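Local coordinates for protein hydroxylase (Rhodococcus sp., PDB 2OR0) that is a putative flavin-dependent hydroxylase of the acyl-CoA dehydrogenase family, probably using reduced flavin and molecular oxygen to insert one oxygen atom into its substrate, at residues 255-266 with 338-349; 331-339 with 398-409. All coordinates share one frame; numbering follows the deposited sequence.

Helix 331-356 takes part in both contacts. Its middle, residues 338-349, lies along helix 250-277 in contact 1, while its first turns, residues 331-339, meet the end of helix 389-399 and the following turns in contact 2. The ranges overlap at Arg338 and Arg339, of which Arg338 serves contact 1 and Arg339 contact 2; the centres are about 19 Å apart. Along the chain the segments alternate: 255-266, 331-339, 338-349, 398-409. Contact 1 is buried, about 9 Å from the chain centre, within the helical C-terminal domain of the acyl-CoA dehydrogenase type; contact 2 lies about 22 Å out and is partly buried. One long helix thus joins the core of that domain to the C-terminal tail.

Contact 1: 255-266 with 338-349; sequences PLGITAAVIGIT and RRTQIAAAWRAV
Two long helices of the acyl-CoA dehydrogenase-type C-terminal domain pack side by side and nearly parallel here, with segment axes 9.1 Å apart and crossing at 18°. Thr259 and Gln341 make the polar link: Gln341 NE2 donates to Thr259 OG1 at 2.8 Å, the hydroxyl lying a little out of the amide plane. The Gln341 chain leaves with CG anti to the backbone N (chi1 168°) and then bends at chi2, which brings the amide across Pro255. Gln341 OE1 sits 3.4 Å from Pro255 CB and takes an in-plane lone-pair bond from Arg338 NH1 at 2.9 Å. Both ends of the amide are therefore held, which fixes its rotation in a buried place.

Farther along, helix 331-356 presents Ala344, Ala345 and Ala348 to the first helix. Thr259 CG2 lies 3.3 Å from Gln341 O and also meets Ala345 N and CB, and Val262 CG1 meets Val349 CG2 at 3.6 Å. Ile263 reaches in with CD1 to Ala344 CB, 4.0 Å away. Thr266 sets its CG2 methyl 3.6 Å from Ala348 O, while its hydroxyl turns back to the carbonyl of Ile263.

His386 NE2 also hydrogen-bonds Thr259 OG1, and the carbonyl of Val385 receives Gln341 NE2 and Arg338 NH1. Helix 292-324 packs on Leu256, Thr266 and Gln341, helix 93-102 on Val262, and helix 370-381 on Thr266 and Val349.

Contact 2: 331-339 with 398-409; sequences FEERAIGRR and TQLGGEPQGMMR. With ACT (acetate ion), chain E.
Gln399 OE1 is gripped end-on by both terminal nitrogens of Arg339, NH1 at 2.7 Å and NH2 at 2.8 Å. The oxygen lies in the guanidinium plane, yet the amide is turned 49° from that plane: NH1 comes nearly along the C=O axis, whereas NH2 stands above the carbonyl plane. The extended Gln399 chain passes Ile336 CD1 on its way, and its CG lies 3.7 Å from Glu332 OE2.

Glu332, one turn before Ile336, lays its CG against Thr398 OG1 at 3.3 Å, a hydroxyl already bonded to the carbonyl of Ser395. The Thr398 methyl CG2 meets the rim of Phe331 in the ring plane, and Pro404 CG is also at the ring edge, 3.7 Å from Phe331 CE2. With CG anti to the backbone N (chi1 176°), Phe331 projects into this returning chain and offers a face to Arg409. The Arg409 guanidinium stacks flat on it in a cation-pi contact, planes 18° apart and CZ 3.7 Å from the ring centroid. At the guanidinium edge, NH1 gives a nearly straight bond to Pro404 O at 2.8 Å, while NH2 binds acetate O at 2.8 Å; the salt bridge modelled from NH1 to Glu403 OE1 is doubtfully short. The acetate, probably from the crystallisation liquor, bridges to Arg334 NH2 through OXT.

A Schellman motif at Gly401 ends helix 389-399 and starts the turns that bring Arg409 back to the start of helix 331-356. Ile412 packs on Phe331 and Ala335, and Arg334 touches Ser251 of helix 250-277.

Contact 1: 255-266 with 338-349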
loop_
_atom_site.group_PDB
_atom_site.type_symbol
_atom_site.label_atom_id
_atom_site.label_comp_id
_atom_site.label_asym_id
_atom_site.label_seq_id
_atom_site.Cartn_x
_atom_site.Cartn_y
_atom_site.Cartn_z
ATOM N N PRO A 255 -5.679 -3.071 0.347
ATOM C CA PRO A 255 -4.859 -3.121 1.564
ATOM C C PRO A 255 -3.621 -4.044 1.530
ATOM O O PRO A 255 -2.773 -3.939 2.430
ATOM C CB PRO A 255 -5.831 -3.616 2.613
ATOM C CG PRO A 255 -7.161 -3.318 2.086
ATOM C CD PRO A 255 -7.031 -3.568 0.607
ATOM N N LEU A 256 -3.490 -4.902 0.503
ATOM C CA LEU A 256 -2.425 -5.921 0.477
ATOM C C LEU A 256 -1.063 -5.274 0.328
ATOM O O LEU A 256 -0.114 -5.606 1.050
ATOM C CB LEU A 256 -2.656 -6.947 -0.658
ATOM C CG LEU A 256 -1.593 -8.048 -0.877
ATOM C CD1 LEU A 256 -1.581 -9.034 0.300
ATOM C CD2 LEU A 256 -1.833 -8.795 -2.213
ATOM N N GLY A 257 -0.964 -4.345 -0.622
ATOM C CA GLY A 257 0.272 -3.612 -0.829
ATOM C C GLY A 257 0.691 -2.786 0.373
ATOM O O GLY A 257 1.887 -2.682 0.689
ATOM N N ILE A 258 -0.292 -2.190 1.034
ATOM C CA ILE A 258 -0.058 -1.286 2.152
ATOM C C ILE A 258 0.458 -2.076 3.392
ATOM O O ILE A 258 1.458 -1.722 3.979
ATOM C CB ILE A 258 -1.368 -0.502 2.496
ATOM C CG1 ILE A 258 -1.609 0.604 1.451
ATOM C CG2 ILE A 258 -1.291 0.094 3.871
ATOM C CD1 ILE A 258 -3.017 1.154 1.466
ATOM N N THR A 259 -0.249 -3.136 3.758
ATOM C CA THR A 259 0.155 -4.001 4.871
ATOM C C THR A 259 1.433 -4.789 4.559
ATOM O O THR A 259 2.307 -4.918 5.421
ATOM C CB THR A 259 -1.008 -4.884 5.307
ATOM O OG1 THR A 259 -2.098 -4.021 5.627
ATOM C CG2 THR A 259 -0.657 -5.723 6.544
ATOM N N ALA A 260 1.595 -5.249 3.317
ATOM C CA ALA A 260 2.893 -5.817 2.910
ATOM C C ALA A 260 4.054 -4.845 3.133
ATOM O O ALA A 260 5.107 -5.235 3.639
ATOM C CB ALA A 260 2.860 -6.292 1.455
ATOM N N ALA A 261 3.870 -3.572 2.762
ATOM C CA ALA A 261 4.894 -2.552 2.987
ATOM C C ALA A 261 5.205 -2.417 4.462
ATOM O O ALA A 261 6.367 -2.447 4.821
ATOM C CB ALA A 261 4.475 -1.200 2.389
ATOM N N VAL A 262 4.178 -2.334 5.315
ATOM C CA VAL A 262 4.397 -2.290 6.761
ATOM C C VAL A 262 5.181 -3.535 7.262
ATOM O O VAL A 262 6.118 -3.414 8.050
ATOM C CB VAL A 262 3.080 -2.132 7.542
ATOM C CG1 VAL A 262 3.311 -2.295 9.061
ATOM C CG2 VAL A 262 2.436 -0.736 7.243
ATOM N N ILE A 263 4.784 -4.724 6.800
ATOM C CA ILE A 263 5.478 -5.935 7.195
ATOM C C ILE A 263 6.952 -5.929 6.801
ATOM O O ILE A 263 7.797 -6.212 7.630
ATOM C CB ILE A 263 4.721 -7.230 6.754
ATOM C CG1 ILE A 263 3.365 -7.284 7.502
ATOM C CG2 ILE A 263 5.555 -8.446 7.124
ATOM C CD1 ILE A 263 2.334 -8.322 6.963
ATOM N N GLY A 264 7.251 -5.599 5.549
ATOM C CA GLY A 264 8.628 -5.534 5.081
ATOM C C GLY A 264 9.443 -4.452 5.760
ATOM O O GLY A 264 10.659 -4.612 5.989
ATOM N N ILE A 265 8.791 -3.339 6.105
ATOM C CA ILE A 265 9.472 -2.318 6.897
ATOM C C ILE A 265 9.937 -2.896 8.248
ATOM O O ILE A 265 11.035 -2.646 8.676
ATOM C CB ILE A 265 8.590 -1.030 7.104
ATOM C CG1 ILE A 265 8.497 -0.258 5.794
ATOM C CG2 ILE A 265 9.177 -0.142 8.205
ATOM C CD1 ILE A 265 7.234 0.681 5.677
ATOM N N THR A 266 9.088 -3.658 8.914
ATOM C CA THR A 266 9.465 -4.202 10.216
ATOM C C THR A 266 10.539 -5.262 10.066
ATOM O O THR A 266 11.369 -5.404 10.939
ATOM C CB THR A 266 8.258 -4.741 11.016
ATOM O OG1 THR A 266 7.686 -5.887 10.364
ATOM C CG2 THR A 266 7.192 -3.638 11.183
ATOM N N ARG A 338 -10.001 -9.231 5.816
ATOM C CA ARG A 338 -9.654 -7.869 6.240
ATOM C C ARG A 338 -9.160 -7.920 7.671
ATOM O O ARG A 338 -8.190 -7.283 8.000
ATOM C CB ARG A 338 -10.843 -6.897 6.096
ATOM C CG ARG A 338 -10.928 -6.300 4.692
ATOM C CD ARG A 338 -10.034 -5.056 4.576
ATOM N NE ARG A 338 -10.630 -3.962 5.330
ATOM C CZ ARG A 338 -9.955 -3.023 6.000
ATOM N NH1 ARG A 338 -8.625 -3.044 6.066
ATOM N NH2 ARG A 338 -10.639 -2.065 6.631
ATOM N N ARG A 339 -9.837 -8.686 8.509
ATOM C CA ARG A 339 -9.454 -8.853 9.898
ATOM C C ARG A 339 -8.000 -9.346 10.024
ATOM O O ARG A 339 -7.198 -8.804 10.797
ATOM C CB ARG A 339 -10.406 -9.840 10.570
ATOM C CG ARG A 339 -10.032 -10.122 12.008
ATOM C CD ARG A 339 -11.086 -10.936 12.731
ATOM N NE ARG A 339 -11.124 -12.320 12.258
ATOM C CZ ARG A 339 -12.175 -13.130 12.402
ATOM N NH1 ARG A 339 -13.281 -12.697 12.976
ATOM N NH2 ARG A 339 -12.117 -14.383 11.982
ATOM N N THR A 340 -7.671 -10.381 9.256
ATOM C CA THR A 340 -6.318 -10.949 9.242
ATOM C C THR A 340 -5.285 -9.936 8.806
ATOM O O THR A 340 -4.220 -9.830 9.391
ATOM C CB THR A 340 -6.298 -12.208 8.328
ATOM O OG1 THR A 340 -6.927 -13.252 9.055
ATOM C CG2 THR A 340 -4.878 -12.648 7.951
ATOM N N GLN A 341 -5.623 -9.157 7.793
ATOM C CA GLN A 341 -4.729 -8.189 7.223
ATOM C C GLN A 341 -4.451 -7.045 8.218
ATOM O O GLN A 341 -3.293 -6.615 8.394
ATOM C CB GLN A 341 -5.360 -7.672 5.913
ATOM C CG GLN A 341 -4.708 -6.425 5.307
ATOM C CD GLN A 341 -5.497 -5.169 5.706
ATOM O OE1 GLN A 341 -6.724 -5.138 5.576
ATOM N NE2 GLN A 341 -4.799 -4.147 6.192
ATOM N N ILE A 342 -5.509 -6.553 8.858
ATOM C CA ILE A 342 -5.365 -5.510 9.858
ATOM C C ILE A 342 -4.490 -6.035 11.012
ATOM O O ILE A 342 -3.527 -5.388 11.384
ATOM C CB ILE A 342 -6.739 -5.087 10.410
ATOM C CG1 ILE A 342 -7.515 -4.272 9.386
ATOM C CG2 ILE A 342 -6.577 -4.292 11.730
ATOM C CD1 ILE A 342 -9.023 -4.268 9.659
ATOM N N ALA A 343 -4.849 -7.194 11.572
ATOM C CA ALA A 343 -4.060 -7.866 12.642
ATOM C C ALA A 343 -2.597 -8.068 12.269
ATOM O O ALA A 343 -1.707 -7.956 13.141
ATOM C CB ALA A 343 -4.689 -9.211 12.990
ATOM N N ALA A 344 -2.339 -8.385 10.996
ATOM C CA ALA A 344 -0.971 -8.567 10.529
ATOM C C ALA A 344 -0.132 -7.274 10.664
ATOM O O ALA A 344 1.026 -7.336 11.080
ATOM C CB ALA A 344 -0.936 -9.061 9.088
ATOM N N ALA A 345 -0.701 -6.123 10.282
ATOM C CA ALA A 345 0.006 -4.838 10.460
ATOM C C ALA A 345 0.319 -4.577 11.946
ATOM O O ALA A 345 1.454 -4.253 12.298
ATOM C CB ALA A 345 -0.799 -3.669 9.864
ATOM N N TRP A 346 -0.677 -4.748 12.805
ATOM C CA TRP A 346 -0.525 -4.436 14.207
ATOM C C TRP A 346 0.523 -5.343 14.910
ATOM O O TRP A 346 1.347 -4.859 15.696
ATOM C CB TRP A 346 -1.869 -4.530 14.932
ATOM C CG TRP A 346 -2.755 -3.290 14.703
ATOM C CD1 TRP A 346 -3.462 -2.955 13.544
ATOM C CD2 TRP A 346 -3.012 -2.231 15.644
ATOM N NE1 TRP A 346 -4.166 -1.769 13.750
ATOM C CE2 TRP A 346 -3.887 -1.300 15.011
ATOM C CE3 TRP A 346 -2.605 -1.990 16.968
ATOM C CZ2 TRP A 346 -4.354 -0.156 15.659
ATOM C CZ3 TRP A 346 -3.069 -0.829 17.619
ATOM C CH2 TRP A 346 -3.935 0.065 16.956
ATOM N N ARG A 347 0.458 -6.643 14.610
ATOM C CA ARG A 347 1.367 -7.646 15.165
ATOM C C ARG A 347 2.821 -7.288 14.849
ATOM O O ARG A 347 3.676 -7.337 15.719
ATOM C CB ARG A 347 1.008 -9.060 14.625
ATOM C CG ARG A 347 1.721 -10.233 15.356
ATOM C CD ARG A 347 1.303 -11.603 14.764
ATOM N NE ARG A 347 -0.160 -11.757 14.734
ATOM C CZ ARG A 347 -0.918 -11.724 13.634
ATOM N NH1 ARG A 347 -0.379 -11.571 12.430
ATOM N NH2 ARG A 347 -2.219 -11.853 13.742
ATOM N N ALA A 348 3.070 -6.922 13.604
ATOM C CA ALA A 348 4.405 -6.641 13.099
ATOM C C ALA A 348 4.932 -5.354 13.715
ATOM O O ALA A 348 6.074 -5.297 14.179
ATOM C CB ALA A 348 4.357 -6.537 11.597
ATOM N N VAL A 349 4.088 -4.327 13.781
ATOM C CA VAL A 349 4.524 -3.079 14.421
ATOM C C VAL A 349 4.832 -3.246 15.914
ATOM O O VAL A 349 5.870 -2.756 16.383
ATOM C CB VAL A 349 3.573 -1.894 14.158
ATOM C CG1 VAL A 349 4.089 -0.647 14.884
ATOM C CG2 VAL A 349 3.478 -1.633 12.642
#

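Contact 2: 331-339 with 398-409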
loop_
_atom_site.group_PDB
_atom_site.type_symbol
_atom_site.label_atom_id
_atom_site.label_comp_id
_atom_site.label_asym_id
_atom_site.label_seq_id
_atom_site.Cartn_x
_atom_site.Cartn_y
_atom_site.Cartn_z
ATOM N N PHE A 331 -18.968 -12.541 1.578
ATOM C CA PHE A 331 -18.802 -11.356 2.426
ATOM C C PHE A 331 -18.038 -11.742 3.698
ATOM O O PHE A 331 -17.064 -11.082 4.006
ATOM C CB PHE A 331 -20.161 -10.705 2.765
ATOM C CG PHE A 331 -20.058 -9.529 3.711
ATOM C CD1 PHE A 331 -19.844 -8.254 3.234
ATOM C CD2 PHE A 331 -20.166 -9.710 5.083
ATOM C CE1 PHE A 331 -19.746 -7.149 4.122
ATOM C CE2 PHE A 331 -20.051 -8.612 5.976
ATOM C CZ PHE A 331 -19.845 -7.344 5.479
ATOM N N GLU A 332 -18.457 -12.820 4.377
ATOM C CA GLU A 332 -17.770 -13.356 5.574
ATOM C C GLU A 332 -16.290 -13.652 5.318
ATOM O O GLU A 332 -15.438 -13.283 6.117
ATOM C CB GLU A 332 -18.466 -14.607 6.146
ATOM C CG GLU A 332 -17.799 -15.160 7.468
ATOM C CD GLU A 332 -18.495 -16.400 8.076
ATOM O OE1 GLU A 332 -19.692 -16.649 7.786
ATOM O OE2 GLU A 332 -17.843 -17.135 8.854
ATOM N N GLU A 333 -15.996 -14.292 4.187
ATOM C CA GLU A 333 -14.632 -14.543 3.785
ATOM C C GLU A 333 -13.858 -13.248 3.599
ATOM O O GLU A 333 -12.711 -13.138 4.034
ATOM C CB GLU A 333 -14.585 -15.386 2.505
ATOM C CG GLU A 333 -14.937 -16.861 2.742
ATOM C CD GLU A 333 -14.985 -17.703 1.442
ATOM O OE1 GLU A 333 -15.216 -17.146 0.342
ATOM O OE2 GLU A 333 -14.787 -18.934 1.536
ATOM N N ARG A 334 -14.479 -12.270 2.946
ATOM C CA ARG A 334 -13.835 -10.981 2.764
ATOM C C ARG A 334 -13.558 -10.260 4.096
ATOM O O ARG A 334 -12.515 -9.641 4.255
ATOM C CB ARG A 334 -14.641 -10.116 1.803
ATOM C CG ARG A 334 -14.353 -10.406 0.311
ATOM C CD ARG A 334 -15.626 -10.257 -0.548
ATOM N NE ARG A 334 -16.225 -8.923 -0.443
ATOM C CZ ARG A 334 -17.527 -8.663 -0.559
ATOM N NH1 ARG A 334 -18.385 -9.653 -0.785
ATOM N NH2 ARG A 334 -17.972 -7.409 -0.451
ATOM N N ALA A 335 -14.501 -10.362 5.017
ATOM C CA ALA A 335 -14.473 -9.691 6.319
ATOM C C ALA A 335 -13.343 -10.280 7.164
ATOM O O ALA A 335 -12.580 -9.547 7.821
ATOM C CB ALA A 335 -15.819 -9.867 7.041
ATOM N N ILE A 336 -13.250 -11.619 7.125
ATOM C CA ILE A 336 -12.217 -12.360 7.841
ATOM C C ILE A 336 -10.875 -12.057 7.240
ATOM O O ILE A 336 -9.919 -11.866 7.974
ATOM C CB ILE A 336 -12.506 -13.889 7.900
ATOM C CG1 ILE A 336 -13.724 -14.121 8.810
ATOM C CG2 ILE A 336 -11.257 -14.667 8.467
ATOM C CD1 ILE A 336 -14.211 -15.589 8.892
ATOM N N GLY A 337 -10.787 -11.983 5.913
ATOM C CA GLY A 337 -9.548 -11.577 5.295
ATOM C C GLY A 337 -9.064 -10.169 5.676
ATOM O O GLY A 337 -7.840 -9.914 5.774
ATOM N N ARG A 338 -10.001 -9.231 5.816
ATOM C CA ARG A 338 -9.654 -7.869 6.240
ATOM C C ARG A 338 -9.160 -7.920 7.671
ATOM O O ARG A 338 -8.190 -7.283 8.000
ATOM C CB ARG A 338 -10.843 -6.897 6.096
ATOM C CG ARG A 338 -10.928 -6.300 4.692
ATOM C CD ARG A 338 -10.034 -5.056 4.576
ATOM N NE ARG A 338 -10.630 -3.962 5.330
ATOM C CZ ARG A 338 -9.955 -3.023 6.000
ATOM N NH1 ARG A 338 -8.625 -3.044 6.066
ATOM N NH2 ARG A 338 -10.639 -2.065 6.631
ATOM N N ARG A 339 -9.837 -8.686 8.509
ATOM C CA ARG A 339 -9.454 -8.853 9.898
ATOM C C ARG A 339 -8.000 -9.346 10.024
ATOM O O ARG A 339 -7.198 -8.804 10.797
ATOM C CB ARG A 339 -10.406 -9.840 10.570
ATOM C CG ARG A 339 -10.032 -10.122 12.008
ATOM C CD ARG A 339 -11.086 -10.936 12.731
ATOM N NE ARG A 339 -11.124 -12.320 12.258
ATOM C CZ ARG A 339 -12.175 -13.130 12.402
ATOM N NH1 ARG A 339 -13.281 -12.697 12.976
ATOM N NH2 ARG A 339 -12.117 -14.383 11.982
ATOM N N THR A 398 -20.423 -11.659 11.702
ATOM C CA THR A 398 -20.782 -12.624 10.647
ATOM C C THR A 398 -20.587 -14.066 11.132
ATOM O O THR A 398 -21.400 -14.949 10.818
ATOM C CB THR A 398 -20.048 -12.386 9.311
ATOM O OG1 THR A 398 -18.644 -12.643 9.466
ATOM C CG2 THR A 398 -20.232 -10.968 8.862
ATOM N N GLN A 399 -19.554 -14.290 11.946
ATOM C CA GLN A 399 -19.271 -15.631 12.462
ATOM C C GLN A 399 -20.324 -16.090 13.434
ATOM O O GLN A 399 -20.540 -17.282 13.582
ATOM C CB GLN A 399 -17.886 -15.717 13.099
ATOM C CG GLN A 399 -16.774 -15.651 12.068
ATOM C CD GLN A 399 -15.433 -15.967 12.679
ATOM O OE1 GLN A 399 -14.636 -15.071 12.928
ATOM N NE2 GLN A 399 -15.176 -17.252 12.931
ATOM N N LEU A 400 -20.997 -15.151 14.079
ATOM C CA LEU A 400 -22.119 -15.483 14.954
ATOM C C LEU A 400 -23.440 -15.600 14.207
ATOM O O LEU A 400 -24.481 -15.811 14.825
ATOM C CB LEU A 400 -22.286 -14.417 16.021
ATOM C CG LEU A 400 -21.669 -14.515 17.409
ATOM C CD1 LEU A 400 -20.303 -15.064 17.395
ATOM C CD2 LEU A 400 -21.677 -13.104 17.973
ATOM N N GLY A 401 -23.405 -15.444 12.890
ATOM C CA GLY A 401 -24.608 -15.542 12.085
ATOM C C GLY A 401 -25.324 -14.234 11.794
ATOM O O GLY A 401 -26.369 -14.246 11.126
ATOM N N GLY A 402 -24.761 -13.114 12.270
ATOM C CA GLY A 402 -25.373 -11.802 12.120
ATOM C C GLY A 402 -24.987 -11.146 10.818
ATOM O O GLY A 402 -24.114 -11.633 10.110
ATOM N N GLU A 403 -25.638 -10.036 10.490
ATOM C CA GLU A 403 -25.283 -9.282 9.282
ATOM C C GLU A 403 -24.935 -7.841 9.629
ATOM O O GLU A 403 -25.776 -7.099 10.151
ATOM C CB GLU A 403 -26.364 -9.359 8.170
ATOM C CG GLU A 403 -26.060 -10.420 7.066
ATOM C CD GLU A 403 -25.001 -9.971 6.024
ATOM O OE1 GLU A 403 -25.330 -9.125 5.164
ATOM O OE2 GLU A 403 -23.855 -10.474 6.030
ATOM N N PRO A 404 -23.668 -7.465 9.396
ATOM C CA PRO A 404 -23.229 -6.087 9.455
ATOM C C PRO A 404 -24.093 -5.219 8.561
ATOM O O PRO A 404 -24.375 -5.587 7.411
ATOM C CB PRO A 404 -21.808 -6.155 8.896
ATOM C CG PRO A 404 -21.350 -7.485 9.247
ATOM C CD PRO A 404 -22.553 -8.370 9.084
ATOM N N GLN A 405 -24.499 -4.073 9.106
ATOM C CA GLN A 405 -25.366 -3.128 8.393
ATOM C C GLN A 405 -24.655 -1.819 8.118
ATOM O O GLN A 405 -23.841 -1.361 8.933
ATOM C CB GLN A 405 -26.631 -2.858 9.221
ATOM C CG GLN A 405 -27.483 -4.107 9.443
ATOM C CD GLN A 405 -28.135 -4.608 8.157
ATOM O OE1 GLN A 405 -27.626 -5.530 7.489
ATOM N NE2 GLN A 405 -29.262 -3.988 7.788
ATOM N N GLY A 406 -24.961 -1.232 6.961
ATOM C CA GLY A 406 -24.569 0.138 6.676
ATOM C C GLY A 406 -23.069 0.362 6.669
ATOM O O GLY A 406 -22.356 -0.265 5.867
HETATM N N MSE A 407 -22.605 1.257 7.556
HETATM C CA MSE A 407 -21.180 1.612 7.621
HETATM C C MSE A 407 -20.294 0.471 8.131
HETATM O O MSE A 407 -19.101 0.424 7.825
HETATM C CB MSE A 407 -20.960 2.885 8.443
HETATM C CG MSE A 407 -21.239 4.181 7.672
HETATM SE SE MSE A 407 -20.135 4.417 6.077
HETATM C CE MSE A 407 -21.342 3.721 4.699
HETATM N N MSE A 408 -20.890 -0.446 8.880
HETATM C CA MSE A 408 -20.179 -1.619 9.360
HETATM C C MSE A 408 -19.858 -2.614 8.237
HETATM O O MSE A 408 -19.160 -3.613 8.469
HETATM C CB MSE A 408 -20.953 -2.273 10.501
HETATM C CG MSE A 408 -20.828 -1.505 11.829
HETATM SE SE MSE A 408 -19.473 -2.265 13.029
HETATM C CE MSE A 408 -20.246 -4.061 13.024
ATOM N N ARG A 409 -20.341 -2.333 7.020
ATOM C CA ARG A 409 -19.968 -3.139 5.836
ATOM C C ARG A 409 -18.849 -2.498 5.032
ATOM O O ARG A 409 -18.358 -3.102 4.092
ATOM C CB ARG A 409 -21.158 -3.415 4.889
ATOM C CG ARG A 409 -22.287 -4.196 5.526
ATOM C CD ARG A 409 -23.438 -4.500 4.536
ATOM N NE ARG A 409 -23.150 -5.634 3.652
ATOM C CZ ARG A 409 -23.320 -6.913 3.992
ATOM N NH1 ARG A 409 -23.764 -7.245 5.193
ATOM N NH2 ARG A 409 -23.033 -7.865 3.128
HETATM C C ACT E . -21.538 -6.801 -0.015
HETATM O O ACT E . -22.219 -7.741 0.447
HETATM O OXT ACT E . -20.871 -7.091 -1.031
HETATM C CH3 ACT E . -21.513 -5.429 0.596
#